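Local coordinates for protein mannan endo-1,6-alpha-mannosidase (Chaetomium thermophilum, PDB 6RY0) that probably cleaves or transfers alpha-1,6-linked mannose chains and takes part in linking GPI-anchored glycoproteins to the fungal cell wall, at residues Gln160-Thr165 and Phe203-Arg208; Gly174-Gly179 and Asn192-Ile197; Asp297-Gly302 and Arg350-Ala355. All coordinates share one frame; numbering follows the deposited sequence. Where two conformers were deposited one is given.

Contact 1. Residues Gln160-Thr165 and Phe203-Arg208; sequences QAVWTT and FDLGAR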
loop_
_atom_site.group_PDB
_atom_site.type_symbol
_atom_site.label_atom_id
_atom_site.label_comp_id
_atom_site.label_asym_id
_atom_site.label_seq_id
_atom_site.Cartn_x
_atom_site.Cartn_y
_atom_site.Cartn_z
ATOM N N GLN A 160 -11.120 -7.071 8.131
ATOM C CA GLN A 160 -12.327 -6.599 8.782
ATOM C C GLN A 160 -12.050 -5.958 10.131
ATOM O O GLN A 160 -12.697 -4.982 10.496
ATOM C CB GLN A 160 -13.314 -7.760 9.000
ATOM C CG GLN A 160 -13.913 -8.285 7.724
ATOM C CD GLN A 160 -14.770 -9.493 7.984
ATOM O OE1 GLN A 160 -14.372 -10.410 8.687
ATOM N NE2 GLN A 160 -15.950 -9.506 7.396
ATOM N N ALA A 161 -11.090 -6.499 10.889
ATOM C CA ALA A 161 -10.771 -5.931 12.193
ATOM C C ALA A 161 -10.144 -4.557 12.058
ATOM O O ALA A 161 -10.500 -3.634 12.780
ATOM C CB ALA A 161 -9.850 -6.854 12.954
ATOM N N VAL A 162 -9.208 -4.419 11.129
ATOM C CA VAL A 162 -8.627 -3.103 10.877
ATOM C C VAL A 162 -9.705 -2.108 10.492
ATOM O O VAL A 162 -9.800 -1.027 11.075
ATOM C CB VAL A 162 -7.485 -3.167 9.836
ATOM C CG1 VAL A 162 -7.051 -1.765 9.456
ATOM C CG2 VAL A 162 -6.331 -3.990 10.380
ATOM N N TRP A 163 -10.530 -2.465 9.521
ATOM C CA TRP A 163 -11.560 -1.564 9.057
ATOM C C TRP A 163 -12.505 -1.180 10.204
ATOM O O TRP A 163 -12.871 -0.020 10.364
ATOM C CB TRP A 163 -12.323 -2.216 7.887
ATOM C CG TRP A 163 -13.417 -1.315 7.344
ATOM C CD1 TRP A 163 -13.295 -0.389 6.353
ATOM C CD2 TRP A 163 -14.748 -1.235 7.808
ATOM N NE1 TRP A 163 -14.470 0.271 6.179
ATOM C CE2 TRP A 163 -15.383 -0.223 7.074
ATOM C CE3 TRP A 163 -15.485 -1.941 8.775
ATOM C CZ2 TRP A 163 -16.713 0.120 7.293
ATOM C CZ3 TRP A 163 -16.784 -1.618 8.992
ATOM C CH2 TRP A 163 -17.394 -0.584 8.266
ATOM N N THR A 164 -12.925 -2.180 10.996
ATOM C CA THR A 164 -13.868 -1.928 12.069
ATOM C C THR A 164 -13.278 -0.970 13.102
ATOM O O THR A 164 -13.959 -0.036 13.558
ATOM C CB THR A 164 -14.311 -3.251 12.706
ATOM O OG1 THR A 164 -15.059 -4.009 11.753
ATOM C CG2 THR A 164 -15.183 -2.976 13.923
ATOM N N THR A 165 -12.029 -1.160 13.496
ATOM C CA THR A 165 -11.407 -0.250 14.430
ATOM C C THR A 165 -11.291 1.142 13.843
ATOM O O THR A 165 -11.388 2.140 14.585
ATOM C CB THR A 165 -10.051 -0.743 14.952
ATOM O OG1 THR A 165 -9.083 -0.761 13.901
ATOM C CG2 THR A 165 -10.150 -2.081 15.664
ATOM N N PHE A 203 -10.658 4.208 3.185
ATOM C CA PHE A 203 -11.462 4.187 1.983
ATOM C C PHE A 203 -11.202 2.919 1.174
ATOM O O PHE A 203 -12.121 2.217 0.772
ATOM C CB PHE A 203 -11.138 5.428 1.153
ATOM C CG PHE A 203 -11.666 5.376 -0.254
ATOM C CD1 PHE A 203 -13.031 5.318 -0.502
ATOM C CD2 PHE A 203 -10.813 5.372 -1.341
ATOM C CE1 PHE A 203 -13.519 5.224 -1.785
ATOM C CE2 PHE A 203 -11.283 5.299 -2.642
ATOM C CZ PHE A 203 -12.639 5.217 -2.857
ATOM N N ASP A 204 -9.921 2.668 0.883
ATOM C CA ASP A 204 -9.565 1.523 0.059
ATOM C C ASP A 204 -10.010 0.218 0.706
ATOM O O ASP A 204 -10.547 -0.663 0.045
ATOM C CB ASP A 204 -8.021 1.532 -0.129
ATOM C CG ASP A 204 -7.552 0.496 -1.110
ATOM O OD1 ASP A 204 -7.918 0.661 -2.312
ATOM O OD2 ASP A 204 -6.793 -0.420 -0.710
ATOM N N LEU A 205 -9.791 0.071 2.013
ATOM C CA LEU A 205 -10.251 -1.129 2.726
ATOM C C LEU A 205 -11.739 -1.285 2.640
ATOM O O LEU A 205 -12.244 -2.396 2.447
ATOM C CB LEU A 205 -9.873 -1.102 4.211
ATOM C CG LEU A 205 -8.423 -1.475 4.460
ATOM C CD1 LEU A 205 -8.023 -1.211 5.887
ATOM C CD2 LEU A 205 -8.125 -2.935 4.114
ATOM N N GLY A 206 -12.477 -0.196 2.836
ATOM C CA GLY A 206 -13.930 -0.278 2.742
ATOM C C GLY A 206 -14.407 -0.711 1.367
ATOM O O GLY A 206 -15.277 -1.571 1.229
ATOM N N ALA A 207 -13.819 -0.129 0.334
ATOM C CA ALA A 207 -14.213 -0.463 -1.036
ATOM C C ALA A 207 -13.929 -1.940 -1.335
ATOM O O ALA A 207 -14.719 -2.636 -1.961
ATOM C CB ALA A 207 -13.491 0.437 -1.988
ATOM N N ARG A 208 -12.772 -2.400 -0.895
ATOM C CA ARG A 208 -12.355 -3.778 -1.139
ATOM C C ARG A 208 -13.161 -4.764 -0.315
ATOM O O ARG A 208 -13.532 -5.845 -0.801
ATOM C CB ARG A 208 -10.854 -3.927 -0.871
ATOM C CG ARG A 208 -10.050 -3.143 -1.891
ATOM C CD ARG A 208 -8.619 -2.930 -1.492
ATOM N NE ARG A 208 -7.842 -4.147 -1.557
ATOM C CZ ARG A 208 -6.564 -4.201 -1.207
ATOM N NH1 ARG A 208 -5.917 -3.123 -0.739
ATOM N NH2 ARG A 208 -5.906 -5.347 -1.311
#

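Contact 2. Residues Gly174-Gly179 and Asn192-Ile197; sequences GTCNGG and NYKNTI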
loop_
_atom_site.group_PDB
_atom_site.type_symbol
_atom_site.label_atom_id
_atom_site.label_comp_id
_atom_site.label_asym_id
_atom_site.label_seq_id
_atom_site.Cartn_x
_atom_site.Cartn_y
_atom_site.Cartn_z
ATOM N N GLY A 174 -15.965 15.757 15.106
ATOM C CA GLY A 174 -16.550 16.811 14.305
ATOM C C GLY A 174 -15.541 17.789 13.745
ATOM O O GLY A 174 -15.922 18.634 12.933
ATOM N N THR A 175 -14.274 17.693 14.126
ATOM C CA THR A 175 -13.308 18.611 13.577
ATOM C C THR A 175 -13.198 18.391 12.067
ATOM O O THR A 175 -13.209 17.263 11.605
ATOM C CB THR A 175 -11.952 18.504 14.284
ATOM O OG1 THR A 175 -11.345 17.228 14.041
ATOM C CG2 THR A 175 -12.110 18.722 15.786
ATOM N N CYS A 176 -13.101 19.469 11.301
ATOM C CA CYS A 176 -13.088 19.380 9.859
ATOM C C CYS A 176 -14.295 18.644 9.291
ATOM O O CYS A 176 -14.247 18.152 8.188
ATOM C CB CYS A 176 -11.798 18.773 9.330
ATOM S SG CYS A 176 -10.349 19.589 10.054
ATOM N N ASN A 177 -15.376 18.601 10.066
ATOM C CA ASN A 177 -16.612 17.892 9.684
ATOM C C ASN A 177 -16.384 16.386 9.451
ATOM O O ASN A 177 -17.187 15.743 8.802
ATOM C CB ASN A 177 -17.291 18.512 8.461
ATOM C CG ASN A 177 -17.587 19.976 8.654
ATOM O OD1 ASN A 177 -17.903 20.420 9.737
ATOM N ND2 ASN A 177 -17.506 20.735 7.577
ATOM N N GLY A 178 -15.329 15.832 10.034
ATOM C CA GLY A 178 -15.059 14.412 9.942
ATOM C C GLY A 178 -13.669 14.124 9.458
ATOM O O GLY A 178 -12.784 14.959 9.574
ATOM N N GLY A 179 -13.460 12.908 8.973
ATOM C CA GLY A 179 -12.156 12.414 8.562
ATOM C C GLY A 179 -11.376 11.799 9.704
ATOM O O GLY A 179 -11.517 12.194 10.864
ATOM N N ASN A 192 -3.155 15.851 15.524
ATOM C CA ASN A 192 -3.844 17.023 15.005
ATOM C C ASN A 192 -3.827 17.153 13.479
ATOM O O ASN A 192 -4.396 18.099 12.954
ATOM C CB ASN A 192 -3.244 18.292 15.623
ATOM C CG ASN A 192 -1.793 18.545 15.198
ATOM O OD1 ASN A 192 -1.041 17.644 14.889
ATOM N ND2 ASN A 192 -1.399 19.802 15.201
ATOM N N TYR A 193 -3.201 16.210 12.780
ATOM C CA TYR A 193 -3.106 16.251 11.328
ATOM C C TYR A 193 -4.091 15.242 10.745
ATOM O O TYR A 193 -3.971 14.039 10.979
ATOM C CB TYR A 193 -1.681 15.909 10.906
ATOM C CG TYR A 193 -1.305 16.154 9.460
ATOM C CD1 TYR A 193 -1.541 17.378 8.851
ATOM C CD2 TYR A 193 -0.610 15.195 8.717
ATOM C CE1 TYR A 193 -1.138 17.616 7.535
ATOM C CE2 TYR A 193 -0.207 15.439 7.409
ATOM C CZ TYR A 193 -0.461 16.657 6.828
ATOM O OH TYR A 193 -0.073 16.951 5.536
ATOM N N LYS A 194 -5.079 15.725 10.007
ATOM C CA LYS A 194 -5.990 14.838 9.284
ATOM C C LYS A 194 -5.457 14.749 7.866
ATOM O O LYS A 194 -5.498 15.716 7.114
ATOM C CB LYS A 194 -7.424 15.344 9.325
ATOM C CG LYS A 194 -8.081 15.179 10.696
ATOM C CD LYS A 194 -9.558 15.442 10.754
ATOM C CE LYS A 194 -10.110 14.898 12.050
ATOM N NZ LYS A 194 -11.605 14.991 12.133
ATOM N N ASN A 195 -4.890 13.603 7.530
ATOM C CA ASN A 195 -4.174 13.491 6.302
ATOM C C ASN A 195 -4.830 12.549 5.319
ATOM O O ASN A 195 -5.674 11.717 5.647
ATOM C CB ASN A 195 -2.720 13.167 6.521
ATOM C CG ASN A 195 -2.472 11.886 7.223
ATOM O OD1 ASN A 195 -3.379 11.165 7.656
ATOM N ND2 ASN A 195 -1.201 11.564 7.348
ATOM N N THR A 196 -4.445 12.718 4.063
ATOM C CA THR A 196 -5.002 11.898 3.018
ATOM C C THR A 196 -4.738 10.435 3.243
ATOM O O THR A 196 -5.663 9.631 3.100
ATOM C CB THR A 196 -4.498 12.364 1.661
ATOM O OG1 THR A 196 -4.915 13.715 1.532
ATOM C CG2 THR A 196 -5.042 11.496 0.553
ATOM N N ILE A 197 -3.505 10.056 3.559
ATOM C CA ILE A 197 -3.176 8.637 3.520
ATOM C C ILE A 197 -4.000 7.834 4.541
ATOM O O ILE A 197 -4.436 6.717 4.235
ATOM C CB ILE A 197 -1.665 8.372 3.639
ATOM C CG1 ILE A 197 -1.355 6.891 3.406
ATOM C CG2 ILE A 197 -1.087 8.867 4.977
ATOM C CD1 ILE A 197 -1.669 6.418 2.077
HETATM O O HOH W 1 -11.910 12.564 13.633
#

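Contact 3. Residues Asp297-Gly302 and Arg350-Ala355; sequences DFFKDG and RTSAEA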
loop_
_atom_site.group_PDB
_atom_site.type_symbol
_atom_site.label_atom_id
_atom_site.label_comp_id
_atom_site.label_asym_id
_atom_site.label_seq_id
_atom_site.Cartn_x
_atom_site.Cartn_y
_atom_site.Cartn_z
ATOM N N ASP A 297 0.766 13.989 -13.523
ATOM C CA ASP A 297 1.621 14.466 -12.451
ATOM C C ASP A 297 2.814 13.579 -12.132
ATOM O O ASP A 297 3.893 14.102 -11.810
ATOM C CB ASP A 297 0.793 14.648 -11.168
ATOM C CG ASP A 297 -0.268 15.731 -11.283
ATOM O OD1 ASP A 297 -0.077 16.656 -12.116
ATOM O OD2 ASP A 297 -1.254 15.678 -10.515
ATOM N N PHE A 298 2.625 12.266 -12.172
ATOM C CA PHE A 298 3.654 11.357 -11.657
ATOM C C PHE A 298 4.428 10.622 -12.718
ATOM O O PHE A 298 5.446 10.032 -12.402
ATOM C CB PHE A 298 3.053 10.334 -10.679
ATOM C CG PHE A 298 2.545 10.988 -9.431
ATOM C CD1 PHE A 298 3.430 11.483 -8.500
ATOM C CD2 PHE A 298 1.191 11.151 -9.223
ATOM C CE1 PHE A 298 2.969 12.123 -7.363
ATOM C CE2 PHE A 298 0.723 11.782 -8.108
ATOM C CZ PHE A 298 1.621 12.289 -7.183
ATOM N N PHE A 299 3.986 10.626 -13.965
ATOM C CA PHE A 299 4.703 9.920 -15.014
ATOM C C PHE A 299 5.390 10.937 -15.887
ATOM O O PHE A 299 4.776 11.835 -16.449
ATOM C CB PHE A 299 3.762 8.994 -15.788
ATOM C CG PHE A 299 3.407 7.772 -14.989
ATOM C CD1 PHE A 299 2.392 7.795 -14.052
ATOM C CD2 PHE A 299 4.128 6.600 -15.125
ATOM C CE1 PHE A 299 2.081 6.666 -13.297
ATOM C CE2 PHE A 299 3.830 5.484 -14.375
ATOM C CZ PHE A 299 2.820 5.508 -13.458
ATOM N N LYS A 300 6.713 10.826 -15.968
ATOM C CA LYS A 300 7.557 11.753 -16.704
ATOM C C LYS A 300 8.241 10.968 -17.799
ATOM O O LYS A 300 9.024 10.063 -17.538
ATOM C CB LYS A 300 8.562 12.364 -15.752
ATOM C CG LYS A 300 7.799 13.258 -14.792
ATOM C CD LYS A 300 8.597 14.206 -13.984
ATOM C CE LYS A 300 7.756 14.935 -12.997
ATOM N NZ LYS A 300 6.815 15.884 -13.665
ATOM N N ASP A 301 7.898 11.288 -19.042
ATOM C CA ASP A 301 8.365 10.491 -20.161
ATOM C C ASP A 301 8.158 8.997 -19.902
ATOM O O ASP A 301 9.048 8.192 -20.176
ATOM C CB ASP A 301 9.852 10.794 -20.484
ATOM C CG ASP A 301 10.171 12.334 -20.609
ATOM O OD1 ASP A 301 9.371 13.071 -21.211
ATOM O OD2 ASP A 301 11.232 12.829 -20.140
ATOM N N GLY A 302 7.000 8.642 -19.344
ATOM C CA GLY A 302 6.670 7.257 -19.173
ATOM C C GLY A 302 7.221 6.595 -17.910
ATOM O O GLY A 302 7.085 5.384 -17.793
ATOM N N ARG A 350 4.685 -0.265 -18.286
ATOM C CA ARG A 350 5.777 -0.934 -18.976
ATOM C C ARG A 350 6.990 -0.019 -19.137
ATOM O O ARG A 350 8.121 -0.448 -18.854
ATOM C CB ARG A 350 5.297 -1.447 -20.335
ATOM C CG ARG A 350 6.374 -1.922 -21.259
ATOM C CD ARG A 350 6.935 -3.223 -20.788
ATOM N NE ARG A 350 8.180 -3.504 -21.505
ATOM C CZ ARG A 350 8.790 -4.667 -21.473
ATOM N NH1 ARG A 350 8.214 -5.689 -20.827
ATOM N NH2 ARG A 350 9.959 -4.795 -22.078
ATOM N N THR A 351 6.813 1.211 -19.623
ATOM C CA THR A 351 7.960 2.082 -19.759
ATOM C C THR A 351 8.584 2.409 -18.398
ATOM O O THR A 351 9.800 2.567 -18.272
ATOM C CB THR A 351 7.647 3.366 -20.546
ATOM O OG1 THR A 351 6.457 3.971 -20.027
ATOM C CG2 THR A 351 7.415 3.031 -22.011
ATOM N N SER A 352 7.762 2.503 -17.355
ATOM C CA SER A 352 8.274 2.814 -16.032
ATOM C C SER A 352 9.101 1.632 -15.513
ATOM O O SER A 352 10.191 1.838 -14.956
ATOM C CB SER A 352 7.107 3.185 -15.119
ATOM O OG SER A 352 7.529 3.596 -13.853
ATOM N N ALA A 353 8.612 0.400 -15.678
ATOM C CA ALA A 353 9.348 -0.775 -15.268
ATOM C C ALA A 353 10.634 -0.963 -16.104
ATOM O O ALA A 353 11.627 -1.428 -15.565
ATOM C CB ALA A 353 8.498 -2.020 -15.377
ATOM N N GLU A 354 10.607 -0.609 -17.384
ATOM C CA GLU A 354 11.834 -0.635 -18.175
ATOM C C GLU A 354 12.871 0.259 -17.558
ATOM O O GLU A 354 14.042 -0.114 -17.478
ATOM C CB GLU A 354 11.566 -0.211 -19.622
ATOM C CG GLU A 354 10.818 -1.213 -20.421
ATOM C CD GLU A 354 10.510 -0.781 -21.835
ATOM O OE1 GLU A 354 10.898 0.344 -22.226
ATOM O OE2 GLU A 354 9.872 -1.569 -22.569
ATOM N N ALA A 355 12.487 1.455 -17.137
ATOM C CA ALA A 355 13.427 2.363 -16.505
ATOM C C ALA A 355 13.898 1.803 -15.175
ATOM O O ALA A 355 15.082 1.901 -14.816
ATOM C CB ALA A 355 12.799 3.733 -16.348
#

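Contact 1. Residues Gln160-Thr165 and Phe203-Arg208
Segments 160-165 of helix 155-167 and 203-208 of helix 196-213 come closest where the CA atoms of Trp163 and Leu205 lie 6.5 Å apart; the axes of these short segments approach to 9.9 Å and run at 125° to each other, closer to antiparallel than to parallel. Trp163 carries most of its helix's share of the contact. Its CG stands anti to the backbone N (chi1 -180°), which carries the pyrrole side of the indole toward the second helix. There NE1 lies 3.5 Å from Gly206 CA, an oblique approach to the ring. Gly206 presents its bare CA and backbone N to this pyrrole side, with Gly206 N 3.6 Å from Trp163 CD1. Leu205 CB reaches the ring edge near its plane, 4.1 Å from Trp163 CD1. Beside it, Val162 CG1 meets Leu205 CD1 at 3.7 Å in the modelled conformer, the two side chains crossing at about a right angle; this last pair is less certain, since Leu205 has a second conformer. All four touching residues are buried, and the contact is made by van der Waals packing, mostly between carbon atoms. Phe202 stacks on the indole, while Tyr218 and Trp221 meet it edge-to-face. Met135 of helix 127-142 touches Leu205, bringing a third helix to this junction. Packing of consecutive helices at a steep angle fits the (alpha/alpha)6 barrel of glycosyl hydrolase family 76.

Contact 2. Residues Gly174-Gly179 and Asn192-Ile197
Lys194 NZ is gripped by three backbone carbonyls of the loop 174-179: it donates to Thr175 O at 2.8 Å, to Gly178 O at 2.8 Å and to Gly179 O at 3.1 Å. None of these bonds is approached in the carbonyl plane. The nitrogen stands 38° above that of Thr175 and 65° above that of Gly178, so it sits over these peptides. A water accepts from NZ at 2.9 Å and lies 2.8 Å from Gly179 O, to which it may donate, while Asp173 OD1 supplies the countercharge and binds Thr175 OG1 as well. With more acceptors than ammonium protons, some bonds are probably shared, and the carboxylate would be expected to favour the charged lysine. Two overlapping beta turns, closed by Asn177 N to Gly174 O and by Gly178 N to Thr175 O, place the carbonyls of Thr175 and Gly178, and Gly179 adds its own just beyond them. The Gly178 amide reaches Thr175 O from the face opposite Lys194 NZ. Gly178 and Gly179 have positive phi, a region that favours glycine. Beyond CG the lysine chain is extended, which lets a residue of strand 193-195, paired antiparallel with 245-247, span the distance to the loop. Along the way CD passes 4.3 Å from Cys176 CB, and Cys176 is itself tied by a disulfide to Cys252.

Contact 3. Residues Asp297-Gly302 and Arg350-Ala355
Thr351 meets Gly302 from its CB outward: CB lies 3.5 Å from Gly302 O, and at the tip OG1 comes to 2.7 Å from the same oxygen. With chi1 at 49°, the hydroxyl lies between the backbone N and the carbonyl carbon, within reach of Val348 O about one turn back in its own helix. Val348 O competes for its single proton, and the bond to Gly302 O is therefore plausible but not settled. OG1 further packs 3.4 Å from Gly302 CA. One residue on, Ser352 CB adds a contact of 3.5 Å to Gly302 O and touches the edge of the Phe299 ring, 4.1 Å from CE2. Its OG is hydrogen-bonded with His328 NE2 and Val304 N, linking it to helix 323-337 and strand 303-304. Asp301 and Gly302, both with positive phi and psi as in a type I' turn, join strands 299-300 and 303-304 into a tight beta hairpin. The hairpin follows helix 281-298 and lies against helix 342-358, where Val303 touches Ser352 and Ala355 while Phe299 packs on Val348 and Leu349.

From the N terminus, helix 155-167 first supplies one side of contact 1, which stays open while the chain passes through the loop 174-179 and turns back as strand 193-195. Contact 2 closes this short excursion of 12 residues, and only then does helix 196-213 bring residues 203-208 to complete contact 1; the smaller closure thus nests within the larger. Strand 193-195, which carries contact 2, runs directly into helix 196-213, which carries contact 1, though their nearest atoms remain about 7 Å apart. Contact 3 follows in series, closing the 47 residues that include helix 323-337. Its centre lies about 31 Å from that of contact 1, on the other side of the chain's centre.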